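Local structure of PduO-type ATP--cob(I)alamin adenosyltransferase (Sulfolobus tokodaii, 1WOZ) at residues D32-F37 with S119-V124; E79-W84 with I143-R148; G106-A111 with V159-R164. The protein probably transfers the adenosyl group of ATP to cob(I)alamin, as PduO-type corrinoid adenosyltransferases do, and is built as a trimer of helical bundles. All coordinates share one frame; numbering follows the deposited sequence.

The three contacts join four helices of one five-helix bundle. Contact 1 joins helices 23-44 and 109-134 near the centre of the chain, contact 2 joins helices 79-96 and 140-163, and contact 3 fastens the start of helix 109-134 to the end of helix 140-163. Along the chain their segments alternate, so every pair of contacts crosses. The centres of contacts 1 and 2 lie 15 Å apart and the two touch, Leu146 packing on Leu34 and Val124; the centre of contact 3 lies 20 and 24 Å from theirs, at one end of the bundle. Contact 1 meets both other subunits, contact 3 the third through Glu109, and contact 2 the third through Asn147.

Contact 1: D32-F37 with S119-V124; sequences DELNSF and SVARRV. With POG ((20S)-2,5,8,11,14,17-hexamethyl-3,6,9,12,15,18-hexaoxahenicosane-1,20-diol), chain B.
Glu33 and Arg123 join two antiparallel helices of the five-helix bundle, whose short axes run 9.4 Å apart at 167°. The polar part of the contact is a salt bridge made end-on: Arg123 NH1 donates to Glu33 OE1 at 3.1 Å, and Arg123 NH2 to Glu33 OE2 at 3.0 Å. Both oxygens lie in the guanidinium plane, yet the nitrogens meet them from above the carboxylate, the two planes being 51° apart. The stronger partner of each lies in another subunit: Arg123 of the second subunit for Glu33, Glu33 of the third for Arg123. These shared charges would probably favour the ionised forms. The apolar part centres on Leu34, whose CG is anti to the backbone N (chi1 169°), sending CD1 to within 3.8 Å of Ala121 CB while its own CB meets Val124 CG2. Leu61 and Leu146 of other helices pack against the same leucine. Val120 brings CG1 near Leu34 CA, and its other branch, CG2, makes a CH-pi contact over one face of the Phe37 ring, offset toward the rim; Phe37 packs on its counterpart in the third subunit. On the side of helix 23-44 turned to the second subunit, Asp32, salt-bridged to Arg118 of that subunit, and Asn35 line the site of a bound polypropylene glycol fragment, with Asn35 ND2 3.7 Å from its C1 atom.

Contact 2: E79-W84 with I143-R148; sequences EKYVKW and IVYLNR
Val82 packs against Val144 and Arg148 across two nearly parallel helices of the five-helix bundle, 79-96 and 140-163, whose short axes lie 9.3 Å apart. Both branches of Val82 lie 3.9 Å from Val144 CG1, the two valines crossing at about a right angle, and Val82 CG1 also rests on the aliphatic part of Arg148, 3.5 Å from its CG. Tyr145 comes in alongside: CG anti to the backbone N (chi1 -176°) carries its ring toward the other helix, where its edge meets Tyr81 CB 3.8 Å from CD1. Its hydroxyl lies loosely near the edge of the Trp84 ring and bonds to Glu60, as Tyr81 OH bonds to Glu63, which ties both tyrosines to helix 48-69. Arg148 bends sharply at chi2 (7°), folding back over its own helix, so that Val144 CG1 lies against one face of the guanidinium, over its centre, 3.7 Å from the plane. Its NE forms a salt bridge with Glu86. An alanine in place of Arg148 would probably leave Glu86 without this charge partner and open a gap beside Val82 CG1 and over Val144. The guanidinium is also held within its own helix, where Arg148 NH1 donates to Asn147 OD1 at 3.1 Å from above the amide plane, with an N-H...O angle of 141°.

Contact 3: G106-A111 with V159-R164; sequences GGSEEA and VANKRR
At one end of the five-helix bundle, the backbone from Gly106 to Ser108 turns into the start of helix 109-134 and lies beside the last turn of helix 140-163, with Ser108 CA 5.7 Å from Asn161 CA and Ala111 CA 5.3 Å from Ala160 CA. Ser108 is the N-cap: its OG accepts from Ala111 N, capping the helix start. Asn161 stitches this turn to the neighbouring helix from both ends of its amide. ND2 donates almost straight to Gly106 O at 3.1 Å, in the carbonyl plane, and also bonds to Glu168. OD1 accepts two bonds, from Ser108 N and from Ser108 OG, each at 2.8 Å, so the buried amide is fixed in rotation and the capping hydroxyl is held by a second partner. Gly107 allows this closeness, since a side chain there would collide with Asn161 OD1; its backbone angles, like those of Gly106, themselves call for glycine. Next to the amide, the methyl groups of Ala111 and Ala160 pack at 4.0 Å between their CB atoms, and Trp47 lies against Ala160 and Glu110. Toward the surface, Arg164, just past the helix end, grips Glu110 side-on in a salt bridge, carboxylate and guanidinium planes 59° apart. Both nitrogens approach one oxygen from the same face of the carboxylate: Arg164 NH2 is 2.7 Å, and NE 3.0 Å, from Glu110 OE2.

Contact 1: D32-F37 with S119-V124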
loop_
_atom_site.group_PDB
_atom_site.type_symbol
_atom_site.label_atom_id
_atom_site.label_comp_id
_atom_site.label_asym_id
_atom_site.label_seq_id
_atom_site.Cartn_x
_atom_site.Cartn_y
_atom_site.Cartn_z
ATOM N N ASP A 32 -8.680 7.515 -4.118
ATOM C CA ASP A 32 -8.648 7.739 -2.667
ATOM C C ASP A 32 -7.389 7.089 -2.043
ATOM O O ASP A 32 -6.727 7.684 -1.182
ATOM C CB ASP A 32 -9.932 7.175 -2.032
ATOM C CG ASP A 32 -9.941 7.285 -0.506
ATOM O OD1 ASP A 32 -9.542 8.329 0.038
ATOM O OD2 ASP A 32 -10.368 6.319 0.152
ATOM N N GLU A 33 -7.065 5.871 -2.469
ATOM C CA GLU A 33 -5.878 5.209 -1.934
ATOM C C GLU A 33 -4.646 6.060 -2.264
ATOM O O GLU A 33 -3.801 6.319 -1.410
ATOM C CB GLU A 33 -5.746 3.783 -2.505
ATOM C CG GLU A 33 -4.551 3.035 -1.890
ATOM C CD GLU A 33 -4.401 1.585 -2.352
ATOM O OE1 GLU A 33 -5.278 1.073 -3.069
ATOM O OE2 GLU A 33 -3.395 0.943 -1.973
ATOM N N LEU A 34 -4.535 6.510 -3.508
ATOM C CA LEU A 34 -3.406 7.370 -3.875
ATOM C C LEU A 34 -3.414 8.661 -3.031
ATOM O O LEU A 34 -2.386 9.077 -2.486
ATOM C CB LEU A 34 -3.473 7.723 -5.371
ATOM C CG LEU A 34 -2.505 8.826 -5.856
ATOM C CD1 LEU A 34 -1.043 8.403 -5.626
ATOM C CD2 LEU A 34 -2.728 9.077 -7.364
ATOM N N ASN A 35 -4.584 9.277 -2.906
ATOM C CA ASN A 35 -4.718 10.519 -2.148
ATOM C C ASN A 35 -4.273 10.325 -0.689
ATOM O O ASN A 35 -3.659 11.215 -0.081
ATOM C CB ASN A 35 -6.192 10.987 -2.215
ATOM C CG ASN A 35 -6.339 12.507 -2.132
ATOM O OD1 ASN A 35 -5.364 13.249 -2.201
ATOM N ND2 ASN A 35 -7.572 12.965 -1.986
ATOM N N SER A 36 -4.584 9.156 -0.124
ATOM C CA SER A 36 -4.222 8.870 1.261
ATOM C C SER A 36 -2.710 8.690 1.387
ATOM O O SER A 36 -2.107 9.195 2.344
ATOM C CB SER A 36 -4.983 7.640 1.766
ATOM O OG SER A 36 -6.396 7.897 1.725
ATOM N N PHE A 37 -2.078 7.988 0.440
ATOM C CA PHE A 37 -0.607 7.887 0.508
ATOM C C PHE A 37 0.024 9.289 0.365
ATOM O O PHE A 37 1.043 9.601 1.002
ATOM C CB PHE A 37 -0.060 6.943 -0.581
ATOM C CG PHE A 37 -0.067 5.477 -0.176
ATOM C CD1 PHE A 37 0.907 4.971 0.679
ATOM C CD2 PHE A 37 -1.089 4.627 -0.605
ATOM C CE1 PHE A 37 0.866 3.629 1.114
ATOM C CE2 PHE A 37 -1.157 3.287 -0.180
ATOM C CZ PHE A 37 -0.175 2.780 0.687
ATOM N N SER A 119 4.828 4.730 -6.805
ATOM C CA SER A 119 4.443 3.407 -7.317
ATOM C C SER A 119 2.927 3.190 -7.240
ATOM O O SER A 119 2.337 2.499 -8.087
ATOM C CB SER A 119 5.206 2.298 -6.576
ATOM O OG SER A 119 4.760 2.155 -5.245
ATOM N N VAL A 120 2.284 3.807 -6.250
ATOM C CA VAL A 120 0.828 3.677 -6.153
ATOM C C VAL A 120 0.196 4.517 -7.273
ATOM O O VAL A 120 -0.785 4.093 -7.897
ATOM C CB VAL A 120 0.322 4.107 -4.757
ATOM C CG1 VAL A 120 -1.252 4.154 -4.720
ATOM C CG2 VAL A 120 0.818 3.082 -3.729
ATOM N N ALA A 121 0.769 5.690 -7.549
ATOM C CA ALA A 121 0.238 6.538 -8.625
ATOM C C ALA A 121 0.309 5.756 -9.952
ATOM O O ALA A 121 -0.615 5.804 -10.773
ATOM C CB ALA A 121 1.043 7.833 -8.722
ATOM N N ARG A 122 1.408 5.030 -10.153
ATOM C CA ARG A 122 1.573 4.238 -11.365
ATOM C C ARG A 122 0.559 3.094 -11.415
ATOM O O ARG A 122 0.050 2.762 -12.500
ATOM C CB ARG A 122 3.030 3.738 -11.484
ATOM C CG ARG A 122 3.963 4.877 -11.950
ATOM C CD ARG A 122 5.440 4.468 -12.063
ATOM N NE ARG A 122 5.711 3.374 -13.004
ATOM C CZ ARG A 122 5.995 3.504 -14.305
ATOM N NH1 ARG A 122 6.049 4.694 -14.882
ATOM N NH2 ARG A 122 6.276 2.423 -15.030
ATOM N N ARG A 123 0.195 2.535 -10.254
ATOM C CA ARG A 123 -0.804 1.468 -10.239
ATOM C C ARG A 123 -2.176 2.057 -10.626
ATOM O O ARG A 123 -2.938 1.439 -11.398
ATOM C CB ARG A 123 -0.863 0.769 -8.863
ATOM C CG ARG A 123 -2.218 0.060 -8.575
ATOM C CD ARG A 123 -2.100 -1.084 -7.564
ATOM N NE ARG A 123 -1.490 -0.706 -6.283
ATOM C CZ ARG A 123 -2.157 -0.216 -5.243
ATOM N NH1 ARG A 123 -3.470 -0.028 -5.340
ATOM N NH2 ARG A 123 -1.524 0.033 -4.091
ATOM N N VAL A 124 -2.488 3.248 -10.117
ATOM C CA VAL A 124 -3.750 3.911 -10.455
ATOM C C VAL A 124 -3.750 4.250 -11.955
ATOM O O VAL A 124 -4.773 4.093 -12.633
ATOM C CB VAL A 124 -3.954 5.221 -9.633
ATOM C CG1 VAL A 124 -5.318 5.892 -10.017
ATOM C CG2 VAL A 124 -3.924 4.895 -8.130
HETATM O OH POG B . -11.776 10.304 -2.904
HETATM C C2 POG B . -11.279 10.547 -4.223
HETATM C C1 POG B . -10.045 11.374 -4.229
HETATM C C3 POG B . -12.325 11.218 -4.969
HETATM O O2 POG B . -13.614 10.725 -4.595
HETATM C C5 POG B . -14.601 11.750 -4.820
#

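Contact 2: E79-W84 with I143-R148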
loop_
_atom_site.group_PDB
_atom_site.type_symbol
_atom_site.label_atom_id
_atom_site.label_comp_id
_atom_site.label_asym_id
_atom_site.label_seq_id
_atom_site.Cartn_x
_atom_site.Cartn_y
_atom_site.Cartn_z
ATOM N N GLU A 79 -5.372 20.675 -20.065
ATOM C CA GLU A 79 -3.928 20.850 -20.162
ATOM C C GLU A 79 -3.256 21.692 -19.087
ATOM O O GLU A 79 -2.111 21.424 -18.752
ATOM C CB GLU A 79 -3.547 21.403 -21.541
ATOM C CG GLU A 79 -3.788 20.416 -22.679
ATOM C CD GLU A 79 -3.492 21.010 -24.051
ATOM O OE1 GLU A 79 -2.297 21.198 -24.385
ATOM O OE2 GLU A 79 -4.465 21.295 -24.791
ATOM N N LYS A 80 -3.940 22.699 -18.542
ATOM C CA LYS A 80 -3.316 23.540 -17.520
ATOM C C LYS A 80 -2.966 22.783 -16.245
ATOM O O LYS A 80 -2.003 23.136 -15.555
ATOM C CB LYS A 80 -4.201 24.734 -17.173
ATOM C CG LYS A 80 -4.412 25.701 -18.335
ATOM C CD LYS A 80 -5.032 27.014 -17.866
ATOM C CE LYS A 80 -4.095 27.754 -16.899
ATOM N NZ LYS A 80 -4.685 29.016 -16.364
ATOM N N TYR A 81 -3.765 21.767 -15.917
ATOM C CA TYR A 81 -3.508 20.933 -14.744
ATOM C C TYR A 81 -2.199 20.194 -14.993
ATOM O O TYR A 81 -1.308 20.159 -14.146
ATOM C CB TYR A 81 -4.588 19.867 -14.585
ATOM C CG TYR A 81 -5.874 20.310 -13.940
ATOM C CD1 TYR A 81 -6.152 19.995 -12.603
ATOM C CD2 TYR A 81 -6.835 21.002 -14.670
ATOM C CE1 TYR A 81 -7.362 20.357 -12.016
ATOM C CE2 TYR A 81 -8.046 21.368 -14.091
ATOM C CZ TYR A 81 -8.300 21.039 -12.771
ATOM O OH TYR A 81 -9.517 21.362 -12.230
ATOM N N VAL A 82 -2.112 19.562 -16.155
ATOM C CA VAL A 82 -0.920 18.803 -16.508
ATOM C C VAL A 82 0.306 19.727 -16.559
ATOM O O VAL A 82 1.383 19.374 -16.081
ATOM C CB VAL A 82 -1.127 18.105 -17.874
ATOM C CG1 VAL A 82 0.162 17.424 -18.332
ATOM C CG2 VAL A 82 -2.262 17.087 -17.758
ATOM N N LYS A 83 0.121 20.922 -17.122
ATOM C CA LYS A 83 1.203 21.898 -17.254
ATOM C C LYS A 83 1.901 22.180 -15.929
ATOM O O LYS A 83 3.118 22.095 -15.831
ATOM C CB LYS A 83 0.659 23.215 -17.800
ATOM C CG LYS A 83 1.673 24.337 -17.767
ATOM C CD LYS A 83 2.530 24.339 -19.025
ATOM C CE LYS A 83 1.770 24.985 -20.197
ATOM N NZ LYS A 83 0.418 24.379 -20.474
ATOM N N TRP A 84 1.114 22.550 -14.923
ATOM C CA TRP A 84 1.642 22.834 -13.604
ATOM C C TRP A 84 2.503 21.652 -13.086
ATOM O O TRP A 84 3.560 21.864 -12.513
ATOM C CB TRP A 84 0.474 23.107 -12.645
ATOM C CG TRP A 84 0.926 23.213 -11.262
ATOM C CD1 TRP A 84 1.691 24.214 -10.725
ATOM C CD2 TRP A 84 0.795 22.211 -10.244
ATOM N NE1 TRP A 84 2.054 23.889 -9.437
ATOM C CE2 TRP A 84 1.524 22.667 -9.119
ATOM C CE3 TRP A 84 0.136 20.980 -10.172
ATOM C CZ2 TRP A 84 1.614 21.924 -7.931
ATOM C CZ3 TRP A 84 0.224 20.240 -8.983
ATOM C CH2 TRP A 84 0.965 20.722 -7.884
ATOM N N ILE A 143 -5.708 10.441 -17.385
ATOM C CA ILE A 143 -4.606 9.491 -17.456
ATOM C C ILE A 143 -3.301 10.273 -17.640
ATOM O O ILE A 143 -2.269 9.941 -17.032
ATOM C CB ILE A 143 -4.825 8.486 -18.599
ATOM C CG1 ILE A 143 -6.119 7.698 -18.325
ATOM C CG2 ILE A 143 -3.646 7.540 -18.695
ATOM C CD1 ILE A 143 -6.482 6.638 -19.378
ATOM N N VAL A 144 -3.344 11.332 -18.445
ATOM C CA VAL A 144 -2.147 12.150 -18.629
ATOM C C VAL A 144 -1.712 12.782 -17.303
ATOM O O VAL A 144 -0.507 12.807 -16.976
ATOM C CB VAL A 144 -2.369 13.274 -19.652
ATOM C CG1 VAL A 144 -1.065 14.054 -19.860
ATOM C CG2 VAL A 144 -2.850 12.659 -20.979
ATOM N N TYR A 145 -2.684 13.273 -16.534
ATOM C CA TYR A 145 -2.379 13.896 -15.251
ATOM C C TYR A 145 -1.658 12.873 -14.346
ATOM O O TYR A 145 -0.607 13.177 -13.757
ATOM C CB TYR A 145 -3.672 14.371 -14.561
ATOM C CG TYR A 145 -3.448 15.121 -13.267
ATOM C CD1 TYR A 145 -3.374 16.515 -13.245
ATOM C CD2 TYR A 145 -3.296 14.437 -12.058
ATOM C CE1 TYR A 145 -3.159 17.204 -12.061
ATOM C CE2 TYR A 145 -3.082 15.116 -10.868
ATOM C CZ TYR A 145 -3.015 16.490 -10.867
ATOM O OH TYR A 145 -2.806 17.171 -9.695
ATOM N N LEU A 146 -2.225 11.673 -14.261
ATOM C CA LEU A 146 -1.667 10.605 -13.432
ATOM C C LEU A 146 -0.242 10.243 -13.863
ATOM O O LEU A 146 0.620 10.006 -13.013
ATOM C CB LEU A 146 -2.579 9.377 -13.488
ATOM C CG LEU A 146 -3.912 9.535 -12.727
ATOM C CD1 LEU A 146 -4.774 8.325 -13.005
ATOM C CD2 LEU A 146 -3.666 9.704 -11.191
ATOM N N ASN A 147 -0.002 10.209 -15.174
ATOM C CA ASN A 147 1.330 9.907 -15.712
ATOM C C ASN A 147 2.334 10.981 -15.289
ATOM O O ASN A 147 3.447 10.660 -14.837
ATOM C CB ASN A 147 1.250 9.774 -17.244
ATOM C CG ASN A 147 2.619 9.503 -17.906
ATOM O OD1 ASN A 147 3.347 10.431 -18.248
ATOM N ND2 ASN A 147 2.953 8.229 -18.088
ATOM N N ARG A 148 1.955 12.251 -15.403
ATOM C CA ARG A 148 2.838 13.360 -15.024
ATOM C C ARG A 148 3.064 13.389 -13.525
ATOM O O ARG A 148 4.120 13.816 -13.057
ATOM C CB ARG A 148 2.229 14.717 -15.394
ATOM C CG ARG A 148 2.408 15.219 -16.830
ATOM C CD ARG A 148 3.028 14.246 -17.791
ATOM N NE ARG A 148 2.940 14.786 -19.149
ATOM C CZ ARG A 148 2.707 14.054 -20.226
ATOM N NH1 ARG A 148 2.553 12.752 -20.115
ATOM N NH2 ARG A 148 2.583 14.633 -21.412
#

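Contact 3: G106-A111 with V159-R164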
loop_
_atom_site.group_PDB
_atom_site.type_symbol
_atom_site.label_atom_id
_atom_site.label_comp_id
_atom_site.label_asym_id
_atom_site.label_seq_id
_atom_site.Cartn_x
_atom_site.Cartn_y
_atom_site.Cartn_z
ATOM N N GLY A 106 14.207 4.409 -2.635
ATOM C CA GLY A 106 14.601 4.397 -1.234
ATOM C C GLY A 106 15.509 5.568 -0.863
ATOM O O GLY A 106 15.524 6.607 -1.544
ATOM N N GLY A 107 16.261 5.378 0.221
ATOM C CA GLY A 107 17.182 6.385 0.736
ATOM C C GLY A 107 16.650 6.973 2.038
ATOM O O GLY A 107 16.460 6.246 3.032
ATOM N N SER A 108 16.427 8.286 2.051
ATOM C CA SER A 108 15.859 8.943 3.229
ATOM C C SER A 108 14.417 8.462 3.400
ATOM O O SER A 108 13.809 7.965 2.458
ATOM C CB SER A 108 15.852 10.468 3.061
ATOM O OG SER A 108 15.144 10.853 1.895
ATOM N N GLU A 109 13.873 8.587 4.604
ATOM C CA GLU A 109 12.486 8.150 4.801
ATOM C C GLU A 109 11.576 9.021 3.919
ATOM O O GLU A 109 10.572 8.536 3.396
ATOM C CB GLU A 109 12.091 8.255 6.290
ATOM C CG GLU A 109 10.708 7.645 6.586
ATOM C CD GLU A 109 10.381 7.602 8.066
ATOM O OE1 GLU A 109 9.241 7.208 8.397
ATOM O OE2 GLU A 109 11.255 7.949 8.889
ATOM N N GLU A 110 11.934 10.299 3.745
ATOM C CA GLU A 110 11.142 11.198 2.903
ATOM C C GLU A 110 11.112 10.725 1.445
ATOM O O GLU A 110 10.036 10.614 0.834
ATOM C CB GLU A 110 11.689 12.631 2.954
ATOM C CG GLU A 110 11.520 13.309 4.299
ATOM C CD GLU A 110 12.658 13.036 5.268
ATOM O OE1 GLU A 110 13.542 12.207 4.964
ATOM O OE2 GLU A 110 12.663 13.659 6.352
ATOM N N ALA A 111 12.283 10.440 0.882
ATOM C CA ALA A 111 12.326 9.949 -0.491
ATOM C C ALA A 111 11.637 8.573 -0.579
ATOM O O ALA A 111 10.973 8.267 -1.572
ATOM C CB ALA A 111 13.778 9.826 -0.970
ATOM N N VAL A 159 15.134 15.155 -4.896
ATOM C CA VAL A 159 15.449 16.338 -4.119
ATOM C C VAL A 159 15.431 16.021 -2.623
ATOM O O VAL A 159 16.283 16.531 -1.863
ATOM C CB VAL A 159 14.483 17.515 -4.453
ATOM C CG1 VAL A 159 14.685 18.658 -3.448
ATOM C CG2 VAL A 159 14.778 18.034 -5.890
ATOM N N ALA A 160 14.494 15.168 -2.195
ATOM C CA ALA A 160 14.428 14.776 -0.780
ATOM C C ALA A 160 15.753 14.150 -0.331
ATOM O O ALA A 160 16.272 14.465 0.765
ATOM C CB ALA A 160 13.289 13.763 -0.553
ATOM N N ASN A 161 16.284 13.224 -1.129
ATOM C CA ASN A 161 17.567 12.603 -0.759
ATOM C C ASN A 161 18.695 13.624 -0.757
ATOM O O ASN A 161 19.516 13.636 0.143
ATOM C CB ASN A 161 17.915 11.423 -1.691
ATOM C CG ASN A 161 17.219 10.142 -1.259
ATOM O OD1 ASN A 161 16.878 9.987 -0.078
ATOM N ND2 ASN A 161 16.998 9.228 -2.199
ATOM N N LYS A 162 18.747 14.483 -1.767
ATOM C CA LYS A 162 19.787 15.517 -1.789
ATOM C C LYS A 162 19.721 16.375 -0.528
ATOM O O LYS A 162 20.748 16.643 0.116
ATOM C CB LYS A 162 19.619 16.424 -3.007
ATOM C CG LYS A 162 20.641 17.555 -3.081
ATOM C CD LYS A 162 20.433 18.345 -4.366
ATOM C CE LYS A 162 21.335 19.579 -4.435
ATOM N NZ LYS A 162 22.752 19.189 -4.642
ATOM N N ARG A 163 18.519 16.816 -0.163
ATOM C CA ARG A 163 18.373 17.638 1.035
ATOM C C ARG A 163 18.738 16.873 2.300
ATOM O O ARG A 163 19.046 17.483 3.326
ATOM C CB ARG A 163 16.941 18.186 1.152
ATOM C CG ARG A 163 16.607 19.196 0.048
ATOM C CD ARG A 163 15.177 19.767 0.194
ATOM N NE ARG A 163 14.826 20.635 -0.927
ATOM C CZ ARG A 163 13.626 21.183 -1.102
ATOM N NH1 ARG A 163 12.661 20.955 -0.220
ATOM N NH2 ARG A 163 13.381 21.932 -2.172
ATOM N N ARG A 164 18.690 15.543 2.234
ATOM C CA ARG A 164 19.032 14.711 3.379
ATOM C C ARG A 164 20.462 14.145 3.308
ATOM O O ARG A 164 20.841 13.303 4.126
ATOM C CB ARG A 164 18.045 13.534 3.501
ATOM C CG ARG A 164 16.687 13.915 4.045
ATOM C CD ARG A 164 16.825 14.420 5.482
ATOM N NE ARG A 164 15.526 14.564 6.141
ATOM C CZ ARG A 164 15.210 15.577 6.945
ATOM N NH1 ARG A 164 16.098 16.539 7.185
ATOM N NH2 ARG A 164 14.012 15.629 7.523
#